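Local coordinates for GDSL-like protein (Roseburia intestinalis L1-82, PDB 6HFZ) that removes acetyl groups from complex beta-mannans as a two-domain carbohydrate esterase with a GDSL-like, SGNH-hydrolase catalytic domain, at residues 24-29 and 99-104; 62-65 and 71-74. All blocks are in the same frame, centred on the assembly; numbering follows the deposited sequence.

Contact 1. Residues 24-29 and 99-104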
loop_
_atom_site.group_PDB
_atom_site.type_symbol
_atom_site.label_atom_id
_atom_site.label_comp_id
_atom_site.label_asym_id
_atom_site.label_seq_id
_atom_site.Cartn_x
_atom_site.Cartn_y
_atom_site.Cartn_z
HETATM N N MSE A 24 -20.322 2.610 13.885
HETATM C CA MSE A 24 -21.687 2.832 13.436
HETATM C C MSE A 24 -22.513 3.514 14.535
HETATM O O MSE A 24 -23.333 4.373 14.222
HETATM C CB MSE A 24 -22.328 1.548 12.945
HETATM C CG MSE A 24 -21.527 1.152 11.716
HETATM SE SE MSE A 24 -22.384 -0.424 10.844
HETATM C CE MSE A 24 -21.108 -0.663 9.334
ATOM N N ASP A 25 -22.277 3.123 15.788
ATOM C CA ASP A 25 -23.014 3.667 16.925
ATOM C C ASP A 25 -22.649 5.134 17.115
ATOM O O ASP A 25 -23.502 5.925 17.453
ATOM C CB ASP A 25 -22.749 2.900 18.224
ATOM C CG ASP A 25 -23.474 1.571 18.303
ATOM O OD1 ASP A 25 -24.489 1.425 17.607
ATOM O OD2 ASP A 25 -23.009 0.690 19.034
ATOM N N ARG A 26 -21.369 5.478 16.902
ATOM C CA ARG A 26 -20.927 6.851 16.954
ATOM C C ARG A 26 -21.579 7.652 15.830
ATOM O O ARG A 26 -21.974 8.811 16.029
ATOM C CB ARG A 26 -19.392 6.893 16.899
ATOM C CG ARG A 26 -18.772 6.491 18.234
ATOM C CD ARG A 26 -17.274 6.221 18.188
ATOM N NE ARG A 26 -16.495 7.391 17.797
ATOM C CZ ARG A 26 -15.232 7.363 17.350
ATOM N NH1 ARG A 26 -14.618 6.210 17.174
ATOM N NH2 ARG A 26 -14.599 8.490 17.062
ATOM N N ALA A 27 -21.673 7.052 14.637
ATOM C CA ALA A 27 -22.282 7.726 13.453
ATOM C C ALA A 27 -23.765 7.989 13.725
ATOM O O ALA A 27 -24.303 9.049 13.390
ATOM C CB ALA A 27 -22.134 6.848 12.235
ATOM N N LYS A 28 -24.409 7.009 14.343
ATOM C CA LYS A 28 -25.859 7.084 14.620
ATOM C C LYS A 28 -26.113 8.254 15.589
ATOM O O LYS A 28 -27.093 9.034 15.409
ATOM C CB LYS A 28 -26.311 5.727 15.163
ATOM C CG LYS A 28 -27.817 5.518 15.219
ATOM C CD LYS A 28 -28.178 4.052 15.426
ATOM C CE LYS A 28 -29.333 3.581 14.561
ATOM N NZ LYS A 28 -30.624 4.146 15.022
ATOM N N ALA A 29 -25.184 8.430 16.552
ATOM C CA ALA A 29 -25.227 9.500 17.560
ATOM C C ALA A 29 -24.806 10.862 16.981
ATOM O O ALA A 29 -24.818 11.875 17.710
ATOM C CB ALA A 29 -24.366 9.132 18.740
ATOM N N GLU A 99 -5.885 10.477 12.009
ATOM C CA GLU A 99 -6.754 10.007 13.108
ATOM C C GLU A 99 -7.969 9.253 12.573
ATOM O O GLU A 99 -9.120 9.585 12.859
ATOM C CB GLU A 99 -7.206 11.173 13.995
ATOM C CG GLU A 99 -6.046 11.821 14.738
ATOM C CD GLU A 99 -6.447 13.104 15.461
ATOM O OE1 GLU A 99 -6.264 13.152 16.686
ATOM O OE2 GLU A 99 -6.919 14.063 14.791
ATOM N N PRO A 100 -7.772 8.172 11.796
ATOM C CA PRO A 100 -8.895 7.521 11.134
ATOM C C PRO A 100 -9.725 6.733 12.157
ATOM O O PRO A 100 -9.177 6.189 13.147
ATOM C CB PRO A 100 -8.181 6.563 10.145
ATOM C CG PRO A 100 -6.881 6.216 10.877
ATOM C CD PRO A 100 -6.484 7.532 11.526
ATOM N N ASP A 101 -11.023 6.607 11.871
ATOM C CA ASP A 101 -11.986 5.828 12.677
ATOM C C ASP A 101 -12.339 4.487 12.012
ATOM O O ASP A 101 -12.621 3.479 12.690
ATOM C CB ASP A 101 -13.230 6.676 12.938
ATOM C CG ASP A 101 -12.919 7.902 13.803
ATOM O OD1 ASP A 101 -12.461 7.699 14.973
ATOM O OD2 ASP A 101 -13.036 9.063 13.274
ATOM N N PHE A 102 -12.142 4.433 10.706
ATOM C CA PHE A 102 -12.404 3.296 9.862
ATOM C C PHE A 102 -11.312 3.287 8.784
ATOM O O PHE A 102 -11.023 4.343 8.225
ATOM C CB PHE A 102 -13.791 3.456 9.227
ATOM C CG PHE A 102 -14.134 2.460 8.137
ATOM C CD1 PHE A 102 -14.741 1.258 8.446
ATOM C CD2 PHE A 102 -13.923 2.783 6.799
ATOM C CE1 PHE A 102 -15.063 0.345 7.440
ATOM C CE2 PHE A 102 -14.271 1.890 5.793
ATOM C CZ PHE A 102 -14.844 0.677 6.124
ATOM N N VAL A 103 -10.673 2.131 8.580
ATOM C CA VAL A 103 -9.585 1.958 7.631
ATOM C C VAL A 103 -9.875 0.706 6.789
ATOM O O VAL A 103 -10.000 -0.368 7.359
ATOM C CB VAL A 103 -8.229 1.753 8.345
ATOM C CG1 VAL A 103 -7.117 1.504 7.320
ATOM C CG2 VAL A 103 -7.899 2.937 9.251
ATOM N N ILE A 104 -9.967 0.893 5.477
ATOM C CA ILE A 104 -9.865 -0.215 4.496
ATOM C C ILE A 104 -8.408 -0.378 4.079
ATOM O O ILE A 104 -7.719 0.640 3.735
ATOM C CB ILE A 104 -10.777 0.027 3.285
ATOM C CG1 ILE A 104 -12.193 -0.435 3.638
ATOM C CG2 ILE A 104 -10.224 -0.688 2.018
ATOM C CD1 ILE A 104 -13.263 -0.051 2.648
HETATM O O HOH W 1 -11.668 5.432 16.498
#

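Contact 2. Residues 62-65 and 71-74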
loop_
_atom_site.group_PDB
_atom_site.type_symbol
_atom_site.label_atom_id
_atom_site.label_comp_id
_atom_site.label_asym_id
_atom_site.label_seq_id
_atom_site.Cartn_x
_atom_site.Cartn_y
_atom_site.Cartn_z
ATOM N N TRP A 62 -21.600 5.834 1.033
ATOM C CA TRP A 62 -22.392 4.934 1.876
ATOM C C TRP A 62 -22.498 5.442 3.317
ATOM O O TRP A 62 -23.600 5.464 3.847
ATOM C CB TRP A 62 -21.917 3.470 1.842
ATOM C CG TRP A 62 -22.753 2.524 2.644
ATOM C CD1 TRP A 62 -23.814 1.789 2.197
ATOM C CD2 TRP A 62 -22.611 2.214 4.042
ATOM N NE1 TRP A 62 -24.342 1.058 3.225
ATOM C CE2 TRP A 62 -23.646 1.322 4.379
ATOM C CE3 TRP A 62 -21.753 2.644 5.055
ATOM C CZ2 TRP A 62 -23.778 0.795 5.655
ATOM C CZ3 TRP A 62 -21.897 2.134 6.319
ATOM C CH2 TRP A 62 -22.923 1.239 6.626
ATOM N N TRP A 63 -21.371 5.783 3.961
ATOM C CA TRP A 63 -21.389 6.295 5.335
ATOM C C TRP A 63 -22.297 7.542 5.421
ATOM O O TRP A 63 -23.196 7.601 6.275
ATOM C CB TRP A 63 -19.963 6.570 5.836
ATOM C CG TRP A 63 -19.179 5.330 6.152
ATOM C CD1 TRP A 63 -18.294 4.659 5.343
ATOM C CD2 TRP A 63 -19.224 4.593 7.374
ATOM N NE1 TRP A 63 -17.795 3.557 5.993
ATOM C CE2 TRP A 63 -18.335 3.504 7.243
ATOM C CE3 TRP A 63 -19.910 4.773 8.576
ATOM C CZ2 TRP A 63 -18.141 2.585 8.271
ATOM C CZ3 TRP A 63 -19.730 3.859 9.583
ATOM C CH2 TRP A 63 -18.852 2.784 9.435
ATOM N N LYS A 64 -22.050 8.522 4.558
ATOM C CA LYS A 64 -22.841 9.791 4.534
ATOM C C LYS A 64 -24.351 9.504 4.438
ATOM O O LYS A 64 -25.138 10.083 5.189
ATOM C CB LYS A 64 -22.420 10.677 3.367
ATOM C CG LYS A 64 -21.041 11.287 3.503
ATOM C CD LYS A 64 -20.694 12.173 2.346
ATOM C CE LYS A 64 -21.555 13.414 2.281
ATOM N NZ LYS A 64 -21.214 14.216 1.085
ATOM N N LYS A 65 -24.746 8.602 3.528
ATOM C CA LYS A 65 -26.166 8.339 3.229
ATOM C C LYS A 65 -26.822 7.519 4.345
ATOM O O LYS A 65 -28.002 7.710 4.692
ATOM C CB LYS A 65 -26.327 7.602 1.892
ATOM C CG LYS A 65 -27.771 7.457 1.431
ATOM C CD LYS A 65 -28.480 8.804 1.183
ATOM C CE LYS A 65 -29.999 8.719 1.144
ATOM N NZ LYS A 65 -30.480 7.845 0.048
ATOM N N ASP A 71 -20.861 13.773 10.619
ATOM C CA ASP A 71 -19.938 14.509 9.739
ATOM C C ASP A 71 -18.741 13.622 9.364
ATOM O O ASP A 71 -17.924 13.291 10.203
ATOM C CB ASP A 71 -19.410 15.764 10.428
ATOM C CG ASP A 71 -20.450 16.861 10.453
ATOM O OD1 ASP A 71 -20.804 17.336 9.355
ATOM O OD2 ASP A 71 -20.932 17.188 11.567
ATOM N N PHE A 72 -18.647 13.262 8.096
ATOM C CA PHE A 72 -17.561 12.359 7.678
ATOM C C PHE A 72 -16.497 13.109 6.882
ATOM O O PHE A 72 -16.822 13.988 6.057
ATOM C CB PHE A 72 -18.120 11.217 6.837
ATOM C CG PHE A 72 -19.066 10.314 7.577
ATOM C CD1 PHE A 72 -18.560 9.346 8.440
ATOM C CD2 PHE A 72 -20.447 10.435 7.427
ATOM C CE1 PHE A 72 -19.403 8.461 9.092
ATOM C CE2 PHE A 72 -21.281 9.542 8.071
ATOM C CZ PHE A 72 -20.773 8.592 8.921
ATOM N N THR A 73 -15.237 12.662 7.079
ATOM C CA THR A 73 -14.070 13.153 6.390
ATOM C C THR A 73 -13.461 11.993 5.581
ATOM O O THR A 73 -13.315 10.923 6.137
ATOM C CB THR A 73 -13.025 13.717 7.361
ATOM O OG1 THR A 73 -13.642 14.805 8.060
ATOM C CG2 THR A 73 -11.786 14.247 6.666
ATOM N N TYR A 74 -13.171 12.271 4.316
ATOM C CA TYR A 74 -12.678 11.290 3.309
ATOM C C TYR A 74 -11.149 11.346 3.271
ATOM O O TYR A 74 -10.601 12.410 2.990
ATOM C CB TYR A 74 -13.256 11.614 1.939
ATOM C CG TYR A 74 -12.797 10.762 0.772
ATOM C CD1 TYR A 74 -13.061 9.400 0.714
ATOM C CD2 TYR A 74 -12.174 11.334 -0.315
ATOM C CE1 TYR A 74 -12.654 8.621 -0.357
ATOM C CE2 TYR A 74 -11.828 10.581 -1.433
ATOM C CZ TYR A 74 -12.049 9.217 -1.454
ATOM O OH TYR A 74 -11.692 8.585 -2.623
#

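Contact 1. Residues 24-29 and 99-104
R26, near the end of helix 18-28, reaches across to D101, the residue just ahead of strand 102-106, in the alpha/beta sheet of the SGNH-hydrolase fold. The salt bridge runs from NH2 of R26 to OD1 of D101, 3.1 Å long and somewhat bent, with an N-H...O angle of 140°. NH1 of R26 adds a weak, longer bond of 3.4 Å to the same OD1, so both terminal nitrogens converge on one oxygen. This is not the flat, two-oxygen pairing of guanidinium and carboxylate: the two planes stand 90° apart, and NH2 comes to OD1 from above the carboxylate plane. The backbones are well separated, with CA of R26 and CA of D101 10.0 Å apart, and it is the length of the arginine that spans the gap, its chain bent at chi3 (62°).

Further partners fix both groups. NE of R26 makes a salt bridge with E31, so this guanidinium is shared between two carboxylates, which should limit its rotation. OD2 of D101 accepts from the backbone N of N34 in the adjacent strand 32-39, consistent with a carboxylate held so that OD1 faces the arginine. The result ties the end of the helix to the start of a central strand at a partly buried place, through charge rather than packing. One water closes the triangle: it lies in the guanidinium plane, 3.1 Å from NH1 of R26, and donates to OD1 of D101 at 2.8 Å.

Contact 2. Residues 62-65 and 71-74
The last turn of helix 55-66 leads through a short connection into strand 71-78, an outermost strand of the mixed sheet, and the backbones come closest at K64 and F72, with CA atoms 6.7 Å apart. F72 fills the space between them. Its CB points at the helix, and the ring lies against the W63-K64 peptide and the base of the W63 side chain. CB of W63 sits over one face of the phenyl ring, 3.8 Å from its centroid and 11° off the normal, a well-centred CH-pi contact. CE2 of F72 lies 3.3 Å from the carbonyl O of W63, while CD2 passes close to N and CA of K64.

The indole itself does not stack on F72. Its benzo carbon CE3 touches CE1 of F72 at 3.8 Å, and the planes of the phenyl and the indole five-membered ring are inclined at 54°. With chi1 at -74°, CG of W63 lies beside its backbone N and the ring runs on away from the strand, into the interior, where it packs on I35. W62 CZ3 lies over one face of this indole. At the outer margin, CG of K64 comes within 4.1 Å of CD2 of F72, the two side chains running in opposite senses. F72 also rests on L33 and I35 of the neighbouring strand and on F67.

No hydrogen bond crosses between residues 62-65 and 71-74, although one turn earlier in the helix Y60 OH bonds to the backbone O of F72. Between the two segments themselves the attraction is dispersion and the weak polarity of aromatic C-H and pi groups, so their spacing probably depends on fit and hydrophobic burial more than on bond direction.

How the contacts relate
The two contacts lie about 9 Å apart between centres, on one sheet, and contact 2 falls within the chain between the two segments of contact 1. Both join a helix to the sheet, but by different means: contact 1 is a water-bridged charge pair at the start of an interior strand, contact 2 an apolar aromatic fit against the outermost strand 71-78. Each is only partly buried, with D101 and W63 buried and K64 at the surface. They meet directly: F102 packs edge-to-face with W63, M24 touches both W62 and W63, and A27 CB reaches F72 CZ at 4.0 Å. This shared apolar layer joins helices 18-28 and 55-66 to each other and to strands 102-106 and 71-78.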